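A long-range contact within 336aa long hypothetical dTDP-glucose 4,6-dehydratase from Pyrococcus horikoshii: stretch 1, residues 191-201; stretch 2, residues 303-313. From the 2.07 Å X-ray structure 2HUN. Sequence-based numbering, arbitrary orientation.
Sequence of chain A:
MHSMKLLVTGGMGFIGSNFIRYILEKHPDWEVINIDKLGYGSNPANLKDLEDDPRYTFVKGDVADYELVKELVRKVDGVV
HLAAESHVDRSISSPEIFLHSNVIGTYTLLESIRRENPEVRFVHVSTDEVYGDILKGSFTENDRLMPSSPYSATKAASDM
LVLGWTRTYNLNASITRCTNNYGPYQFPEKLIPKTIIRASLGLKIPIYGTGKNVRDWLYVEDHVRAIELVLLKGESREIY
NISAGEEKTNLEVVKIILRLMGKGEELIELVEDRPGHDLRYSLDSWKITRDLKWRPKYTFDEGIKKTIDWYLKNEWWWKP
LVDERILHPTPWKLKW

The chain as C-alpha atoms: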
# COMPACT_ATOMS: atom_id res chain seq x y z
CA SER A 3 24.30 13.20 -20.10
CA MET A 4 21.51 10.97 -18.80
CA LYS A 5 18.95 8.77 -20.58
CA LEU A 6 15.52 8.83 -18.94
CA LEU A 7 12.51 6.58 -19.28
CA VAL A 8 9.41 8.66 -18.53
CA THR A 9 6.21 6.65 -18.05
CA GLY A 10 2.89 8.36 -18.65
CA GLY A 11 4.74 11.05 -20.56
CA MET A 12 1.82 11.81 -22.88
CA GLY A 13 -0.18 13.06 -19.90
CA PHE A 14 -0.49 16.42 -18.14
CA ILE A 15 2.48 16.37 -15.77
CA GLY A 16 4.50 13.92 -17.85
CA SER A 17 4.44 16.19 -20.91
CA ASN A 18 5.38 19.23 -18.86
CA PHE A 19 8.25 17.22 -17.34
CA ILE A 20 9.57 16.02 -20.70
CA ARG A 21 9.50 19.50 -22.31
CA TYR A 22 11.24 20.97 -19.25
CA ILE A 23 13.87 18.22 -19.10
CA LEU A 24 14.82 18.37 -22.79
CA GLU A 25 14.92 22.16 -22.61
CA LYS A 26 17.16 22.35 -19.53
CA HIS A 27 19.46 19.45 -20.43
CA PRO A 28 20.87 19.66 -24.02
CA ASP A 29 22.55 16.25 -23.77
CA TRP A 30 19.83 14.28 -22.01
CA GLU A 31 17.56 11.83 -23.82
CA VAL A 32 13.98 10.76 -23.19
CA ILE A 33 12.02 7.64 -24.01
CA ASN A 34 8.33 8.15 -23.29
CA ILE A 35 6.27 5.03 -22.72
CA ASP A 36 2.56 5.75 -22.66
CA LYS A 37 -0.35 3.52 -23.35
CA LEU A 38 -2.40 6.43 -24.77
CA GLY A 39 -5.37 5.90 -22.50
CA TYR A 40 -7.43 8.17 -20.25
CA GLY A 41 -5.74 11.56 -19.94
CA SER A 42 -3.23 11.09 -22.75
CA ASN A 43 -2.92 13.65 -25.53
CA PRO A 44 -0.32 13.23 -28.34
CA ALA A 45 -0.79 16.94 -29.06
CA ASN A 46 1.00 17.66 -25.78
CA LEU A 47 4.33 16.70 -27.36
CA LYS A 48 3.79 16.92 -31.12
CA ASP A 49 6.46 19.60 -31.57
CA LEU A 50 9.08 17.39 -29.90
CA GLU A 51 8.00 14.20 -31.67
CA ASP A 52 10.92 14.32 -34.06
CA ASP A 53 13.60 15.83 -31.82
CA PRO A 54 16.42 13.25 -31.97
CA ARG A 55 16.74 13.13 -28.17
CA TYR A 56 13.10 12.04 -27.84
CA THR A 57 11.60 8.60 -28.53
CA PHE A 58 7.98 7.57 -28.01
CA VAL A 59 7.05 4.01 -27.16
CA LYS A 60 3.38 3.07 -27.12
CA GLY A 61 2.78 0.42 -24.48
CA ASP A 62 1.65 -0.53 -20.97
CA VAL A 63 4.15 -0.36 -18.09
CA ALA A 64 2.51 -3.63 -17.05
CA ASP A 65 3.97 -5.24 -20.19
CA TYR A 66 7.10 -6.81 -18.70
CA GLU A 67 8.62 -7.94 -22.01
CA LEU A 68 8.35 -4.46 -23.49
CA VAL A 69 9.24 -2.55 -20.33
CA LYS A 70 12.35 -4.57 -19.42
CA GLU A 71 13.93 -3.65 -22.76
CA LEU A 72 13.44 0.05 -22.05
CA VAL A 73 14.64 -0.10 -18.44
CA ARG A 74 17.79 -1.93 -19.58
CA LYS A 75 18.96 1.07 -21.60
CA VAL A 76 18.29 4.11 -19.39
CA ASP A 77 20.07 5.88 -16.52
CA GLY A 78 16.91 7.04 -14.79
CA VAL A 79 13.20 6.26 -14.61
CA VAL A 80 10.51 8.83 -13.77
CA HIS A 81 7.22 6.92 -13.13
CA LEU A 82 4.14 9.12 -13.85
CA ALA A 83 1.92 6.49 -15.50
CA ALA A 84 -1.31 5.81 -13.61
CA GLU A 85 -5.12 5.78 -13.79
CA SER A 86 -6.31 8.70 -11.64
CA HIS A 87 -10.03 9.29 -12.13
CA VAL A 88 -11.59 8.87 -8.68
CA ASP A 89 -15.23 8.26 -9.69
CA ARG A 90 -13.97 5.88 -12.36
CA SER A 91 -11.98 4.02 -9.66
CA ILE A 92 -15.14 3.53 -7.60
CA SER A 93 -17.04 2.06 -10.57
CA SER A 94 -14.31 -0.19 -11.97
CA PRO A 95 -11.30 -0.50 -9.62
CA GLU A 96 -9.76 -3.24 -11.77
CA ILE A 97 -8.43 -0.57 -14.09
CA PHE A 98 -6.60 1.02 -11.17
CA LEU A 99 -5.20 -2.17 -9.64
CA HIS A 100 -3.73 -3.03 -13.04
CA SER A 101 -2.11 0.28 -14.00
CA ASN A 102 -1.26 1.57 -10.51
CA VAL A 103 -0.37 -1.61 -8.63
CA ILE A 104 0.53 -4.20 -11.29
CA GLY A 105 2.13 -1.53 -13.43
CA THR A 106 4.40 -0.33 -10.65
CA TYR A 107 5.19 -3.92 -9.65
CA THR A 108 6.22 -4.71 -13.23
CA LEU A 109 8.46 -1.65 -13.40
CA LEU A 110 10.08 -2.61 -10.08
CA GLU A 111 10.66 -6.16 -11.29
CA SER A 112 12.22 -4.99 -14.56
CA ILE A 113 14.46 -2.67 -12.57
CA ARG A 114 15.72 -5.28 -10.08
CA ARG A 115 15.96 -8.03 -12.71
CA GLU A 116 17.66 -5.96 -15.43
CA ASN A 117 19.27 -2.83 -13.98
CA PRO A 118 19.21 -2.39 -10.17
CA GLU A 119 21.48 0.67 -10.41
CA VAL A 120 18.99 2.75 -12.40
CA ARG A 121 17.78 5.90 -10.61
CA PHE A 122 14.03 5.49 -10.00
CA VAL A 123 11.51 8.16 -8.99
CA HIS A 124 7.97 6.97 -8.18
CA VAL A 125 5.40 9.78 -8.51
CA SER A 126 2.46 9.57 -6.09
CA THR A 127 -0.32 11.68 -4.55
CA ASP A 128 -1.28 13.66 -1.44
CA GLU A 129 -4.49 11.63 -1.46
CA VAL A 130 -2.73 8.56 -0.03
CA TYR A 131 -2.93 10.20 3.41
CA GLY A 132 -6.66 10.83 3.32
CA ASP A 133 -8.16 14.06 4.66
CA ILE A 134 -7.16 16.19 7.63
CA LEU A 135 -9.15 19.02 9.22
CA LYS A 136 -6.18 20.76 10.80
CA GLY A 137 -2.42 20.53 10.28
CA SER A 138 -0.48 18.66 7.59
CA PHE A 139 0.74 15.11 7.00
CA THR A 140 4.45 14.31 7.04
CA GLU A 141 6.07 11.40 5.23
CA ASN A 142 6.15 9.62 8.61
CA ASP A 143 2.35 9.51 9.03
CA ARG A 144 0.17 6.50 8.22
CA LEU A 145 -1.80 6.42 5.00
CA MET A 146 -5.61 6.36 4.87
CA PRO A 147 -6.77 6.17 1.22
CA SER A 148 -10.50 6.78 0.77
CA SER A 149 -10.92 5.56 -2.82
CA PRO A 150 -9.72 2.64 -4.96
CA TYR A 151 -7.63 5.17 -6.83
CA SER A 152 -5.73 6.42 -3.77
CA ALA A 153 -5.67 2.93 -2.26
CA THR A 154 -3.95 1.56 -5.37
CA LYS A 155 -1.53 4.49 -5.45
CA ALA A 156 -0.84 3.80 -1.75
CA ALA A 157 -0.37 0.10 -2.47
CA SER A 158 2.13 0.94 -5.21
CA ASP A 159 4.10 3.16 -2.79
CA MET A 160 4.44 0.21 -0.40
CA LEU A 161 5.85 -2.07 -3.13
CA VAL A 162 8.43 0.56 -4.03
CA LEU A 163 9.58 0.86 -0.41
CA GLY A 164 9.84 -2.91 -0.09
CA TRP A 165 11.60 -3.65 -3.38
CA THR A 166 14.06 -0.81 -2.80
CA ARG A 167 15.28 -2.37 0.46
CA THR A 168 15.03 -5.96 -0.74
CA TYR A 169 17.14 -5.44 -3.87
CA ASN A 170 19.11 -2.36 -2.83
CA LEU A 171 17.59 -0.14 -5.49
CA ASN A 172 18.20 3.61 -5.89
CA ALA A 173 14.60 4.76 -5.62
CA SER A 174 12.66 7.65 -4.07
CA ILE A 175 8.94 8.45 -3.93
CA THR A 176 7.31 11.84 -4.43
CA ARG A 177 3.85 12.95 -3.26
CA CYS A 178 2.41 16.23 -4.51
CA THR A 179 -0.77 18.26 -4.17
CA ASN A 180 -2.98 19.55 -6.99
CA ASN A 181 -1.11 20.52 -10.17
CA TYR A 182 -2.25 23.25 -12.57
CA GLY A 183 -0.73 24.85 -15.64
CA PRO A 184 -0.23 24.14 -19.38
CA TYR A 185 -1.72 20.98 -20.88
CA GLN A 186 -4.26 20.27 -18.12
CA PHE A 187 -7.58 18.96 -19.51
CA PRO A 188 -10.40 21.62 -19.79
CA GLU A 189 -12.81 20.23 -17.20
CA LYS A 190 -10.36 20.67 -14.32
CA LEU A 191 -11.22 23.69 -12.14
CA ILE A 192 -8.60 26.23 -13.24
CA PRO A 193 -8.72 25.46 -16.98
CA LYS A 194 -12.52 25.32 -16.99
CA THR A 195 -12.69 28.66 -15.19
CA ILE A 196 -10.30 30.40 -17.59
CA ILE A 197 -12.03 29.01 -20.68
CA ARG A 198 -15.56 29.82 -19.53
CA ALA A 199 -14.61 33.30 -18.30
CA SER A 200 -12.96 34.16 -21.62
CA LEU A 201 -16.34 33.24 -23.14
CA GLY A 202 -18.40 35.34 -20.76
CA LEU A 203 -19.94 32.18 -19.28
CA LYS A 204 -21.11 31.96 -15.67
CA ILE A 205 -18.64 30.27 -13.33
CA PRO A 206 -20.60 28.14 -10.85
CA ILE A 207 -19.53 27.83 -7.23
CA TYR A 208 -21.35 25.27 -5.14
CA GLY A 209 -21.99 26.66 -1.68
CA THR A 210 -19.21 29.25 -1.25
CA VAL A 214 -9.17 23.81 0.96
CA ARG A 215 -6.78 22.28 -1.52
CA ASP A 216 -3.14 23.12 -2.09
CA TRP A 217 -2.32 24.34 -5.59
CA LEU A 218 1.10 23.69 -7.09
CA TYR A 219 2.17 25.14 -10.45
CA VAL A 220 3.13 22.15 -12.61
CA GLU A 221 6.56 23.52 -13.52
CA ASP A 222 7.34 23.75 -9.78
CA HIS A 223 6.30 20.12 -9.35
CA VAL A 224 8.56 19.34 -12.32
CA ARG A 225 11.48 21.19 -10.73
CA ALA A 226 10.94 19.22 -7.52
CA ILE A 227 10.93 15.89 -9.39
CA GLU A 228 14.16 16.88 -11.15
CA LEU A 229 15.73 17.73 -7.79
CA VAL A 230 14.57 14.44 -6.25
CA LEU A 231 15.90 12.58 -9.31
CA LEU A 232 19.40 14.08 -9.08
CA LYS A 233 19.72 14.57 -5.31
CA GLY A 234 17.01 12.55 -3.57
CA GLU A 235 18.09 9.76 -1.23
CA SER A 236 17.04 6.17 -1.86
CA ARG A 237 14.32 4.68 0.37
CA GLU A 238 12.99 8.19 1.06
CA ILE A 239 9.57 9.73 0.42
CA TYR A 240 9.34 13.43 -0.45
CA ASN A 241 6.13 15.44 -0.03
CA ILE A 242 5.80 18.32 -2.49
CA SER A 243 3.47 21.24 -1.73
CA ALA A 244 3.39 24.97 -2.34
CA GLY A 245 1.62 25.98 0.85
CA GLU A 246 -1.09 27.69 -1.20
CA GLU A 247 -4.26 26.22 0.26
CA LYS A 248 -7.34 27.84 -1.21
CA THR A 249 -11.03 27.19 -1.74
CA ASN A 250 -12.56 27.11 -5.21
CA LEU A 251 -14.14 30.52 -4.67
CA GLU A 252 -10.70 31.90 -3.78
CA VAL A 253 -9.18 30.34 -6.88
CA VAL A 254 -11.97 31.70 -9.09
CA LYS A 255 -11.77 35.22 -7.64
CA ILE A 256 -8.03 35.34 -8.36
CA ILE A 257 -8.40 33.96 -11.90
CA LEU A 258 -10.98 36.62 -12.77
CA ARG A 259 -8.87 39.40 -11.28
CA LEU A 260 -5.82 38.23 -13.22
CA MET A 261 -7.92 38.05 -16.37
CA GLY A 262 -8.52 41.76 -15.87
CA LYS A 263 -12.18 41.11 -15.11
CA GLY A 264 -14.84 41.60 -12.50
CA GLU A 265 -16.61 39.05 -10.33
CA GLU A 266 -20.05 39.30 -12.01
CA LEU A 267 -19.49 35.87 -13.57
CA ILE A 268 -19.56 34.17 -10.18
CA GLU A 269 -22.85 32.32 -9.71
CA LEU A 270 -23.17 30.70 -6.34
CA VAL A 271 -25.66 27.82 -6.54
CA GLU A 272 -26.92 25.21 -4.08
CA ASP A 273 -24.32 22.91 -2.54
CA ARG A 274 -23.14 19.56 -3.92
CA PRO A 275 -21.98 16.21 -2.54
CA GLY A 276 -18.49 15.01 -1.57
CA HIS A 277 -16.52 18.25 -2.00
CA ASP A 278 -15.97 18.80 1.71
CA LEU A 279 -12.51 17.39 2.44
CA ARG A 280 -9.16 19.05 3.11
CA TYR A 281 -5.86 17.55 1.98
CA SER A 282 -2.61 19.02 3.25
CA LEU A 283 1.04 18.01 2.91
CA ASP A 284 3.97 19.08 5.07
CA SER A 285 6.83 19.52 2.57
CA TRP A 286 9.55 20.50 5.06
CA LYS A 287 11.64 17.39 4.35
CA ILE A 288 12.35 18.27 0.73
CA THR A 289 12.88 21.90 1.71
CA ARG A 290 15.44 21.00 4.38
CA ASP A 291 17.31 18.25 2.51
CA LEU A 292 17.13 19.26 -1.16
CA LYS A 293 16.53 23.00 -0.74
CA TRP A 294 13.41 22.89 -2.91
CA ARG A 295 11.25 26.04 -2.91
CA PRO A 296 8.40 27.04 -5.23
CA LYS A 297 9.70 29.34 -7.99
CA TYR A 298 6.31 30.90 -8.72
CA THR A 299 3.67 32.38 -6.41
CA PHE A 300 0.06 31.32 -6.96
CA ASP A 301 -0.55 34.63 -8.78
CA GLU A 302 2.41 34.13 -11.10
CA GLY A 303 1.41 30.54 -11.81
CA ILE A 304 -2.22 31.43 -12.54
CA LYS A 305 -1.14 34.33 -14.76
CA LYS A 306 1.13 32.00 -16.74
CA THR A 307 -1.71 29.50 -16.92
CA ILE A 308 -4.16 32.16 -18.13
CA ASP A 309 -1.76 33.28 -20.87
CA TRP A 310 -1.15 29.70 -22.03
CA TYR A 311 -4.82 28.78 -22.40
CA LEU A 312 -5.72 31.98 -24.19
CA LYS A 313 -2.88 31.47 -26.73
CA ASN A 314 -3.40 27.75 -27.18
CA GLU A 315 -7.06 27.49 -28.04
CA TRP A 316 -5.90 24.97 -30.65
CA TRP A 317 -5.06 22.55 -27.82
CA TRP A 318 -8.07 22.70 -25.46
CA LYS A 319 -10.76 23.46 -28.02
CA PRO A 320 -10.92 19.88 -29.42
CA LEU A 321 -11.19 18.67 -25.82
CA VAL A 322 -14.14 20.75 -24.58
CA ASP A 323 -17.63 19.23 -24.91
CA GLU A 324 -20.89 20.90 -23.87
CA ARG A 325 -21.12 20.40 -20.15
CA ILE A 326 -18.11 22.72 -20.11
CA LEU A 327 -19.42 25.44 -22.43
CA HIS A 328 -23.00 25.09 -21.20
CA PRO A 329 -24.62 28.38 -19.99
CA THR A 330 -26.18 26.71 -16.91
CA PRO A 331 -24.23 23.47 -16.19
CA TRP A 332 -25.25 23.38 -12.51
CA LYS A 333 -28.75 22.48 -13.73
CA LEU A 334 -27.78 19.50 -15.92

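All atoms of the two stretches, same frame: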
# COMPACT_ATOMS: atom_id res chain seq x y z
N LEU A 191 -10.89 22.36 -12.65
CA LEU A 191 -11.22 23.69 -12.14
C LEU A 191 -10.61 24.93 -12.78
O LEU A 191 -11.33 25.78 -13.31
CB LEU A 191 -10.91 23.76 -10.64
CG LEU A 191 -11.25 25.11 -9.99
CD1 LEU A 191 -12.76 25.29 -9.95
CD2 LEU A 191 -10.67 25.18 -8.57
N ILE A 192 -9.29 25.06 -12.71
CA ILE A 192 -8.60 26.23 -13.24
C ILE A 192 -8.75 26.40 -14.75
O ILE A 192 -9.04 27.50 -15.23
CB ILE A 192 -7.11 26.21 -12.81
CG1 ILE A 192 -7.03 26.36 -11.28
CG2 ILE A 192 -6.34 27.33 -13.48
CD1 ILE A 192 -5.65 26.20 -10.69
N PRO A 193 -8.56 25.32 -15.53
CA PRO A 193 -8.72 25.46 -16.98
C PRO A 193 -10.17 25.81 -17.34
O PRO A 193 -10.42 26.71 -18.14
CB PRO A 193 -8.32 24.08 -17.51
CG PRO A 193 -7.31 23.62 -16.50
CD PRO A 193 -7.98 24.01 -15.19
N LYS A 194 -11.11 25.08 -16.74
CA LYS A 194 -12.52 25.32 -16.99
C LYS A 194 -12.88 26.77 -16.70
O LYS A 194 -13.58 27.42 -17.49
CB LYS A 194 -13.38 24.40 -16.12
CG LYS A 194 -14.88 24.56 -16.32
CD LYS A 194 -15.69 23.79 -15.28
CE LYS A 194 -15.34 24.22 -13.86
NZ LYS A 194 -15.39 25.71 -13.66
N THR A 195 -12.41 27.28 -15.57
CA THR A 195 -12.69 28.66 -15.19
C THR A 195 -12.15 29.67 -16.20
O THR A 195 -12.87 30.59 -16.60
CB THR A 195 -12.10 28.99 -13.80
OG1 THR A 195 -12.66 28.10 -12.82
CG2 THR A 195 -12.42 30.43 -13.41
N ILE A 196 -10.90 29.50 -16.62
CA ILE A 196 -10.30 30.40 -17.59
C ILE A 196 -11.07 30.38 -18.91
O ILE A 196 -11.44 31.43 -19.44
CB ILE A 196 -8.83 30.01 -17.88
CG1 ILE A 196 -7.98 30.19 -16.62
CG2 ILE A 196 -8.28 30.87 -19.02
CD1 ILE A 196 -6.61 29.59 -16.73
N ILE A 197 -11.30 29.18 -19.44
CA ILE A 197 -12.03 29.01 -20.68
C ILE A 197 -13.42 29.66 -20.64
O ILE A 197 -13.75 30.50 -21.48
CB ILE A 197 -12.17 27.51 -21.02
CG1 ILE A 197 -10.80 26.94 -21.40
CG2 ILE A 197 -13.18 27.32 -22.15
CD1 ILE A 197 -10.78 25.44 -21.60
N ARG A 198 -14.22 29.27 -19.66
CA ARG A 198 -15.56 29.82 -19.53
C ARG A 198 -15.58 31.34 -19.35
O ARG A 198 -16.41 32.02 -19.94
CB ARG A 198 -16.30 29.16 -18.36
CG ARG A 198 -16.71 27.71 -18.63
CD ARG A 198 -17.36 27.08 -17.40
NE ARG A 198 -18.65 27.68 -17.07
CZ ARG A 198 -19.80 27.38 -17.68
NH1 ARG A 198 -19.82 26.48 -18.66
NH2 ARG A 198 -20.92 27.98 -17.31
N ALA A 199 -14.66 31.86 -18.54
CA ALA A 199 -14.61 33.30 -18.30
C ALA A 199 -14.26 34.06 -19.58
O ALA A 199 -14.79 35.14 -19.84
CB ALA A 199 -13.60 33.62 -17.21
N SER A 200 -13.35 33.50 -20.38
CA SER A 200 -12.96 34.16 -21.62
C SER A 200 -14.14 34.17 -22.59
O SER A 200 -14.14 34.91 -23.58
CB SER A 200 -11.78 33.43 -22.27
OG SER A 200 -12.17 32.18 -22.80
N LEU A 201 -15.14 33.34 -22.31
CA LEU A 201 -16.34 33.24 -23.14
C LEU A 201 -17.55 33.87 -22.48
O LEU A 201 -18.69 33.63 -22.89
CB LEU A 201 -16.64 31.77 -23.45
CG LEU A 201 -15.69 31.06 -24.41
CD1 LEU A 201 -16.02 29.57 -24.44
CD2 LEU A 201 -15.82 31.68 -25.80
N GLY A 303 1.76 31.79 -11.16
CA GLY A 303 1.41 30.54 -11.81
C GLY A 303 0.07 30.59 -12.54
O GLY A 303 -0.08 29.99 -13.60
N ILE A 304 -0.89 31.29 -11.95
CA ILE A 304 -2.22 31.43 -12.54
C ILE A 304 -2.14 32.32 -13.77
O ILE A 304 -2.78 32.06 -14.79
CB ILE A 304 -3.22 32.02 -11.52
CG1 ILE A 304 -3.62 30.95 -10.50
CG2 ILE A 304 -4.46 32.55 -12.23
CD1 ILE A 304 -4.35 29.75 -11.12
N LYS A 305 -1.34 33.38 -13.67
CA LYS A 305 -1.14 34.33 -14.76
C LYS A 305 -0.52 33.59 -15.95
O LYS A 305 -0.95 33.77 -17.09
CB LYS A 305 -0.21 35.45 -14.30
CG LYS A 305 0.03 36.56 -15.31
CD LYS A 305 -1.14 37.53 -15.37
CE LYS A 305 -0.69 38.96 -15.06
NZ LYS A 305 -0.25 39.16 -13.64
N LYS A 306 0.48 32.76 -15.68
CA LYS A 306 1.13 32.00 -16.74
C LYS A 306 0.16 30.99 -17.33
O LYS A 306 0.20 30.69 -18.52
CB LYS A 306 2.37 31.27 -16.21
CG LYS A 306 3.51 32.19 -15.80
CD LYS A 306 4.80 31.42 -15.53
CE LYS A 306 5.21 30.60 -16.75
NZ LYS A 306 6.67 30.63 -16.97
N THR A 307 -0.73 30.47 -16.49
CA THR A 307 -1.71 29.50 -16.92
C THR A 307 -2.79 30.18 -17.76
O THR A 307 -3.27 29.61 -18.75
CB THR A 307 -2.35 28.79 -15.70
OG1 THR A 307 -1.31 28.14 -14.95
CG2 THR A 307 -3.38 27.76 -16.14
N ILE A 308 -3.16 31.40 -17.38
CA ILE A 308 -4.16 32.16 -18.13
C ILE A 308 -3.61 32.44 -19.53
O ILE A 308 -4.28 32.16 -20.53
CB ILE A 308 -4.48 33.51 -17.43
CG1 ILE A 308 -5.24 33.24 -16.12
CG2 ILE A 308 -5.29 34.41 -18.37
CD1 ILE A 308 -5.38 34.46 -15.22
N ASP A 309 -2.39 32.97 -19.59
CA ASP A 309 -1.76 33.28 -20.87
C ASP A 309 -1.68 32.06 -21.78
O ASP A 309 -1.98 32.15 -22.97
CB ASP A 309 -0.35 33.83 -20.66
CG ASP A 309 -0.34 35.15 -19.91
OD1 ASP A 309 -1.43 35.64 -19.55
OD2 ASP A 309 0.76 35.69 -19.67
N TRP A 310 -1.27 30.92 -21.23
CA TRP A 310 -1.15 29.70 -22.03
C TRP A 310 -2.46 29.25 -22.67
O TRP A 310 -2.49 28.94 -23.86
CB TRP A 310 -0.60 28.54 -21.18
CG TRP A 310 -0.19 27.36 -22.02
CD1 TRP A 310 1.03 27.16 -22.60
CD2 TRP A 310 -1.01 26.26 -22.42
NE1 TRP A 310 1.01 26.01 -23.35
CE2 TRP A 310 -0.23 25.43 -23.25
CE3 TRP A 310 -2.34 25.89 -22.16
CZ2 TRP A 310 -0.72 24.26 -23.83
CZ3 TRP A 310 -2.83 24.72 -22.73
CH2 TRP A 310 -2.03 23.92 -23.56
N TYR A 311 -3.53 29.21 -21.88
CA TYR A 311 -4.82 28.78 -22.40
C TYR A 311 -5.44 29.73 -23.41
O TYR A 311 -6.14 29.30 -24.32
CB TYR A 311 -5.81 28.53 -21.25
CG TYR A 311 -5.62 27.18 -20.61
CD1 TYR A 311 -4.66 26.98 -19.63
CD2 TYR A 311 -6.34 26.07 -21.07
CE1 TYR A 311 -4.40 25.71 -19.12
CE2 TYR A 311 -6.09 24.79 -20.57
CZ TYR A 311 -5.12 24.62 -19.59
OH TYR A 311 -4.83 23.37 -19.12
N LEU A 312 -5.17 31.02 -23.25
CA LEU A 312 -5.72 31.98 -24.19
C LEU A 312 -5.00 31.88 -25.54
O LEU A 312 -5.63 32.00 -26.59
CB LEU A 312 -5.64 33.39 -23.60
CG LEU A 312 -6.53 33.58 -22.36
CD1 LEU A 312 -6.43 35.00 -21.84
CD2 LEU A 312 -7.97 33.24 -22.73
N LYS A 313 -3.69 31.60 -25.51
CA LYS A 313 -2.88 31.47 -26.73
C LYS A 313 -2.84 30.06 -27.32
O LYS A 313 -2.25 29.85 -28.38
CB LYS A 313 -1.43 31.90 -26.45
CG LYS A 313 -0.44 31.53 -27.57
CD LYS A 313 0.96 31.28 -27.05
CE LYS A 313 1.85 30.70 -28.15
NZ LYS A 313 1.09 29.88 -29.14

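Two helical segments, lying within residues 191-201 and 303-313 and more than a hundred residues apart in sequence, pack against each other here, with their N-to-C directions 58° apart and their axes 10.0 Å apart at closest approach. The contact buries 403 Å² in total and consists mainly of apolar packing, with carbon atoms of Thr307, Ser200 and Tyr311 taking part; no hydrogen bond passes between the two stretches.

Ile196 contributes the most surface, 89 Å², and lies where the backbones come near each other, its CA 6.4 Å from the CA of Ile308. Its CA-to-CB bond points toward the second helix, and with chi1 in m and chi2 in t the CD1 methyl reaches the helix backbone itself: Ile196 CD1 is 3.8 Å from Ile308 CA, 3.9 Å from Ile308 CG1 and 3.8 Å from Thr307 CG2. Ile196 CG2 extends the contact further along the helix, lying 4.1 Å from Tyr311 CB and 4.4 Å from Leu312 CD2. One isoleucine thus touches four residues spread over Thr307 to Leu312.

Tyr311 is the chief contributor from the second helix, with 75 Å² covered. Its side chain leaves the backbone toward the first helix, and Pro193 CA lies over one face of the ring. The proline ring adds further apolar contact, Pro193 CB being 3.9 Å from Tyr311 CE2, while Pro193 CG approaches Tyr311 OH to 3.6 Å. That last approach is one of packing; the hydroxyl finds its hydrogen bond elsewhere in the structure.

Ile192, one turn before Ile196, also points toward the partner and covers 42 Å². Ile192 CD1 meets Ile304 CD1 at 3.8 Å, and Ile192 CG2 lies 4.0 Å from Thr307 CG2. Ile304 sets out sideways, but with both chi angles in m the end of its side chain comes nearer the first helix. The CA atoms of Ile192 and Ile304 are 8.3 Å apart, so the side chains span a wider gap here than at Ile196 and Ile308.

Thr307 presents its methyl to both isoleucines while its hydroxyl is engaged within its own helix, Thr307 OG1 donating to Gly303 O at 2.6 Å. The polar end of this side chain is therefore satisfied without a partner across the interface. A similar arrangement holds at Ser200, where Ser200 OG donates to Ile197 O at 2.7 Å, leaving Ser200 CB to pack 3.8 Å from Leu312 CD2. This pair continues the contact beyond Ile196, where Leu312 is exposed and Ser200 partly so.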